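Local atomic coordinates of hypothetical NUDIX hydrolase (PDB entry 3SON), a protein that probably hydrolyses a nucleoside diphosphate linked to another moiety, as a calcium-bound putative hydrolase of the Nudix (MutT-like) family whose substrate is not established. Residues A[67-75]-A[129-137]. Sequence-based numbering, arbitrary orientation.
Sequences YSLDSHASI and SNKTALYEL
Glu136 reaches from the helix to the backbone of Asp70 and Ser71 and grips it with both carboxylate oxygens. Its chain is fully extended, with CG anti to the backbone N. Asp70 N donates to Glu136 OE2 over 2.9 Å, nearly straight at 164°, and Ser71 N donates to Glu136 OE1 over 2.8 Å, more bent at 133°. Both bonds use syn lone pairs, so two successive amides fix the rotation of the carboxylate. Ser71 OG adds a third bond, 2.8 Å to the anti lone pair of Glu136 OE1. The carboxylate planes of Asp70 and Glu136 are nearly parallel, 15° apart, OD2 standing 3.7 Å from OE2; Arg140 bridges both acids and Lys147 pairs with Asp70, which probably offsets their repulsion. Beside this polar centre, Leu69 lies alongside Glu136, pointing the opposite way, its CD2 against the carboxylate carbon and 4.3 Å from Leu137 CB. The backbones come closest at small residues, Ser71 CA lying 5.2 Å from Ala133 CA; farther along, Ala73 CB meets Ser129 CB at 3.6 Å. Strand 67-75 and helix 129-137 run nearly antiparallel, their axes 8.0 Å apart, an instance of a C-terminal helix packed against the central mixed sheet of the Nudix alpha/beta/alpha fold.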
ATOM      1  N   TYR A  67       5.491  -6.079 -17.950  1.00 31.63           N
ATOM      2  CA  TYR A  67       4.068  -6.293 -17.754  1.00 28.93           C
ATOM      3  C   TYR A  67       3.564  -5.382 -16.684  1.00 29.72           C
ATOM      4  O   TYR A  67       4.309  -5.064 -15.803  1.00 25.45           O
ATOM      5  CB  TYR A  67       3.862  -7.715 -17.313  1.00 33.19           C
ATOM      6  CG  TYR A  67       4.271  -8.712 -18.331  1.00 34.96           C
ATOM      7  CD1 TYR A  67       5.550  -9.244 -18.335  1.00 32.41           C
ATOM      8  CD2 TYR A  67       3.383  -9.127 -19.305  1.00 32.92           C
ATOM      9  CE1 TYR A  67       5.912 -10.171 -19.282  1.00 32.68           C
ATOM     10  CE2 TYR A  67       3.740 -10.039 -20.267  1.00 35.31           C
ATOM     11  CZ  TYR A  67       4.996 -10.576 -20.256  1.00 34.15           C
ATOM     12  OH  TYR A  67       5.357 -11.513 -21.220  1.00 34.66           O
ATOM     13  N   SER A  68       2.300  -4.972 -16.794  1.00 31.40           N
ATOM     14  CA  SER A  68       1.633  -4.140 -15.803  1.00 26.35           C
ATOM     15  C   SER A  68       0.884  -4.895 -14.738  1.00 25.03           C
ATOM     16  O   SER A  68       0.270  -5.944 -14.987  1.00 32.06           O
ATOM     17  CB  SER A  68       0.656  -3.234 -16.466  1.00 27.37           C
ATOM     18  OG  SER A  68       1.279  -2.484 -17.459  1.00 31.50           O
ATOM     19  N   LEU A  69       0.929  -4.341 -13.527  1.00 26.91           N
ATOM     20  CA  LEU A  69       0.150  -4.884 -12.391  1.00 26.31           C
ATOM     21  C   LEU A  69      -0.839  -3.810 -11.931  1.00 24.16           C
ATOM     22  O   LEU A  69      -0.562  -2.609 -12.088  1.00 30.87           O
ATOM     23  CB  LEU A  69       1.071  -5.264 -11.268  1.00 24.59           C
ATOM     24  CG  LEU A  69       2.045  -6.425 -11.526  1.00 23.64           C
ATOM     25  CD1 LEU A  69       3.008  -6.678 -10.403  1.00 27.63           C
ATOM     26  CD2 LEU A  69       1.230  -7.692 -11.831  1.00 21.43           C
ATOM     27  N   ASP A  70      -1.997  -4.232 -11.426  1.00 29.47           N
ATOM     28  CA  ASP A  70      -2.994  -3.339 -10.780  1.00 21.97           C
ATOM     29  C   ASP A  70      -2.615  -2.876  -9.374  1.00 28.53           C
ATOM     30  O   ASP A  70      -3.105  -1.866  -8.914  1.00 33.71           O
ATOM     31  CB  ASP A  70      -4.365  -4.023 -10.695  1.00 29.02           C
ATOM     32  CG  ASP A  70      -4.969  -4.299 -12.022  1.00 39.28           C
ATOM     33  OD1 ASP A  70      -4.993  -3.362 -12.857  1.00 50.40           O
ATOM     34  OD2 ASP A  70      -5.462  -5.448 -12.214  1.00 38.10           O
ATOM     35  N   SER A  71      -1.748  -3.592  -8.696  1.00 29.68           N
ATOM     36  CA  SER A  71      -1.426  -3.230  -7.330  1.00 24.10           C
ATOM     37  C   SER A  71      -0.776  -1.863  -7.284  1.00 25.48           C
ATOM     38  O   SER A  71       0.134  -1.583  -8.032  1.00 30.88           O
ATOM     39  CB  SER A  71      -0.525  -4.301  -6.650  1.00 22.94           C
ATOM     40  OG  SER A  71      -1.174  -5.528  -6.479  1.00 27.52           O
ATOM     41  N   HIS A  72      -1.292  -1.008  -6.426  1.00 28.41           N
ATOM     42  CA  HIS A  72      -0.785   0.326  -6.269  1.00 35.43           C
ATOM     43  C   HIS A  72      -0.813   0.717  -4.815  1.00 32.13           C
ATOM     44  O   HIS A  72      -1.710   0.297  -4.082  1.00 44.78           O
ATOM     45  CB  HIS A  72      -1.658   1.261  -7.159  1.00 50.74           C
ATOM     46  CG  HIS A  72      -1.688   2.688  -6.710  1.00 51.48           C
ATOM     47  ND1 HIS A  72      -2.162   3.048  -5.502  1.00 53.74           N
ATOM     48  CD2 HIS A  72      -1.293   3.862  -7.350  1.00 46.98           C
ATOM     49  CE1 HIS A  72      -2.039   4.379  -5.347  1.00 39.68           C
ATOM     50  NE2 HIS A  72      -1.532   4.886  -6.495  1.00 49.94           N
ATOM     51  N   ALA A  73       0.152   1.528  -4.372  1.00 28.12           N
ATOM     52  CA  ALA A  73       0.194   2.045  -2.992  1.00 25.31           C
ATOM     53  C   ALA A  73       0.716   3.492  -2.895  1.00 25.38           C
ATOM     54  O   ALA A  73       1.371   3.970  -3.756  1.00 22.60           O
ATOM     55  CB  ALA A  73       1.054   1.152  -2.095  1.00 32.33           C
ATOM     56  N   SER A  74       0.340   4.190  -1.843  1.00 29.84           N
ATOM     57  CA  SER A  74       0.844   5.531  -1.628  1.00 28.21           C
ATOM     58  C   SER A  74       2.034   5.406  -0.719  1.00 29.11           C
ATOM     59  O   SER A  74       2.096   4.495   0.115  1.00 38.46           O
ATOM     60  CB  SER A  74      -0.269   6.411  -1.039  1.00 28.49           C
ATOM     61  OG  SER A  74      -1.359   6.457  -1.932  1.00 29.08           O
ATOM     62  N   ILE A  75       3.025   6.249  -0.882  1.00 23.87           N
ATOM     63  CA  ILE A  75       4.172   6.252   0.018  1.00 31.61           C
ATOM     64  C   ILE A  75       4.380   7.643   0.552  1.00 36.03           C
ATOM     65  O   ILE A  75       4.258   8.599  -0.209  1.00 35.57           O
ATOM     66  CB  ILE A  75       5.472   5.840  -0.717  1.00 31.56           C
ATOM     67  CG1 ILE A  75       5.346   4.499  -1.407  1.00 38.65           C
ATOM     68  CG2 ILE A  75       6.646   5.764   0.251  1.00 36.48           C
ATOM     69  CD1 ILE A  75       6.547   4.234  -2.315  1.00 33.30           C
ATOM     70  N   SER A 129       2.948  -3.375   0.618  1.00 26.53           N
ATOM     71  CA  SER A 129       2.790  -3.003  -0.798  1.00 27.55           C
ATOM     72  C   SER A 129       3.497  -3.963  -1.808  1.00 24.52           C
ATOM     73  O   SER A 129       2.964  -4.356  -2.858  1.00 21.87           O
ATOM     74  CB  SER A 129       3.220  -1.547  -1.028  1.00 33.23           C
ATOM     75  OG  SER A 129       4.625  -1.393  -1.178  1.00 40.34           O
ATOM     76  N   ASN A 130       4.703  -4.359  -1.479  1.00 23.54           N
ATOM     77  CA  ASN A 130       5.456  -5.317  -2.281  1.00 21.24           C
ATOM     78  C   ASN A 130       4.921  -6.769  -2.263  1.00 16.87           C
ATOM     79  O   ASN A 130       4.842  -7.425  -3.324  1.00 19.84           O
ATOM     80  CB  ASN A 130       6.887  -5.352  -1.784  1.00 22.14           C
ATOM     81  CG  ASN A 130       7.588  -4.017  -1.838  1.00 27.90           C
ATOM     82  OD1 ASN A 130       7.012  -2.915  -2.163  1.00 32.64           O
ATOM     83  ND2 ASN A 130       8.865  -4.082  -1.482  1.00 19.78           N
ATOM     84  N   LYS A 131       4.476  -7.215  -1.108  1.00 19.43           N
ATOM     85  CA  LYS A 131       3.852  -8.468  -0.926  1.00 22.62           C
ATOM     86  C   LYS A 131       2.574  -8.539  -1.719  1.00 24.99           C
ATOM     87  O   LYS A 131       2.262  -9.601  -2.321  1.00 19.80           O
ATOM     88  CB  LYS A 131       3.612  -8.680   0.564  1.00 19.67           C
ATOM     89  CG  LYS A 131       4.935  -8.729   1.333  1.00 21.72           C
ATOM     90  CD  LYS A 131       4.667  -9.149   2.759  1.00 24.57           C
ATOM     91  CE  LYS A 131       5.932  -9.076   3.604  1.00 29.18           C
ATOM     92  NZ  LYS A 131       5.665  -9.376   5.042  1.00 28.87           N
ATOM     93  N   THR A 132       1.797  -7.449  -1.685  1.00 21.39           N
ATOM     94  CA  THR A 132       0.548  -7.381  -2.425  1.00 23.28           C
ATOM     95  C   THR A 132       0.787  -7.463  -3.932  1.00 21.87           C
ATOM     96  O   THR A 132       0.122  -8.277  -4.610  1.00 19.56           O
ATOM     97  CB  THR A 132      -0.272  -6.156  -2.071  1.00 18.48           C
ATOM     98  OG1 THR A 132      -0.645  -6.255  -0.685  1.00 21.07           O
ATOM     99  CG2 THR A 132      -1.573  -6.058  -2.965  1.00 21.00           C
ATOM    100  N   ALA A 133       1.726  -6.675  -4.450  1.00 20.10           N
ATOM    101  CA  ALA A 133       2.127  -6.752  -5.875  1.00 22.14           C
ATOM    102  C   ALA A 133       2.603  -8.185  -6.283  1.00 22.71           C
ATOM    103  O   ALA A 133       2.205  -8.771  -7.370  1.00 22.64           O
ATOM    104  CB  ALA A 133       3.192  -5.661  -6.198  1.00 19.43           C
ATOM    105  N   LEU A 134       3.318  -8.822  -5.379  1.00 21.32           N
ATOM    106  CA  LEU A 134       3.873 -10.137  -5.675  1.00 22.87           C
ATOM    107  C   LEU A 134       2.749 -11.164  -5.720  1.00 20.59           C
ATOM    108  O   LEU A 134       2.742 -12.007  -6.586  1.00 21.45           O
ATOM    109  CB  LEU A 134       4.940 -10.531  -4.645  1.00 24.18           C
ATOM    110  CG  LEU A 134       5.559 -11.906  -4.894  1.00 28.96           C
ATOM    111  CD1 LEU A 134       6.241 -11.902  -6.224  1.00 23.92           C
ATOM    112  CD2 LEU A 134       6.558 -12.274  -3.799  1.00 27.59           C
ATOM    113  N   TYR A 135       1.804 -11.081  -4.783  1.00 20.89           N
ATOM    114  CA  TYR A 135       0.609 -11.947  -4.800  1.00 25.09           C
ATOM    115  C   TYR A 135      -0.102 -11.885  -6.142  1.00 21.99           C
ATOM    116  O   TYR A 135      -0.453 -12.921  -6.755  1.00 22.87           O
ATOM    117  CB  TYR A 135      -0.358 -11.533  -3.671  1.00 24.91           C
ATOM    118  CG  TYR A 135      -1.652 -12.208  -3.791  1.00 23.73           C
ATOM    119  CD1 TYR A 135      -1.797 -13.524  -3.431  1.00 24.34           C
ATOM    120  CD2 TYR A 135      -2.737 -11.558  -4.350  1.00 21.10           C
ATOM    121  CE1 TYR A 135      -3.023 -14.189  -3.613  1.00 27.27           C
ATOM    122  CE2 TYR A 135      -3.931 -12.197  -4.518  1.00 25.23           C
ATOM    123  CZ  TYR A 135      -4.064 -13.514  -4.158  1.00 29.31           C
ATOM    124  OH  TYR A 135      -5.301 -14.141  -4.342  1.00 31.39           O
ATOM    125  N   GLU A 136      -0.414 -10.673  -6.558  1.00 25.33           N
ATOM    126  CA  GLU A 136      -1.100 -10.453  -7.849  1.00 24.93           C
ATOM    127  C   GLU A 136      -0.290 -11.087  -9.007  1.00 25.23           C
ATOM    128  O   GLU A 136      -0.814 -11.775  -9.849  1.00 24.24           O
ATOM    129  CB  GLU A 136      -1.292  -8.954  -8.092  1.00 24.94           C
ATOM    130  CG  GLU A 136      -1.953  -8.746  -9.448  1.00 29.49           C
ATOM    131  CD  GLU A 136      -2.043  -7.298  -9.891  1.00 26.71           C
ATOM    132  OE1 GLU A 136      -1.714  -6.349  -9.093  1.00 30.26           O
ATOM    133  OE2 GLU A 136      -2.410  -7.113 -11.090  1.00 28.27           O
ATOM    134  N   LEU A 137       0.984 -10.756  -9.092  1.00 21.73           N
ATOM    135  CA  LEU A 137       1.836 -11.355 -10.132  1.00 23.05           C
ATOM    136  C   LEU A 137       1.760 -12.897 -10.148  1.00 20.11           C
ATOM    137  O   LEU A 137       1.652 -13.529 -11.214  1.00 24.80           O
ATOM    138  CB  LEU A 137       3.292 -10.913  -9.954  1.00 24.65           C
ATOM    139  CG  LEU A 137       4.338 -11.516 -10.937  1.00 23.48           C
ATOM    140  CD1 LEU A 137       3.894 -11.396 -12.401  1.00 19.64           C
ATOM    141  CD2 LEU A 137       5.782 -11.032 -10.684  1.00 21.55           C
TER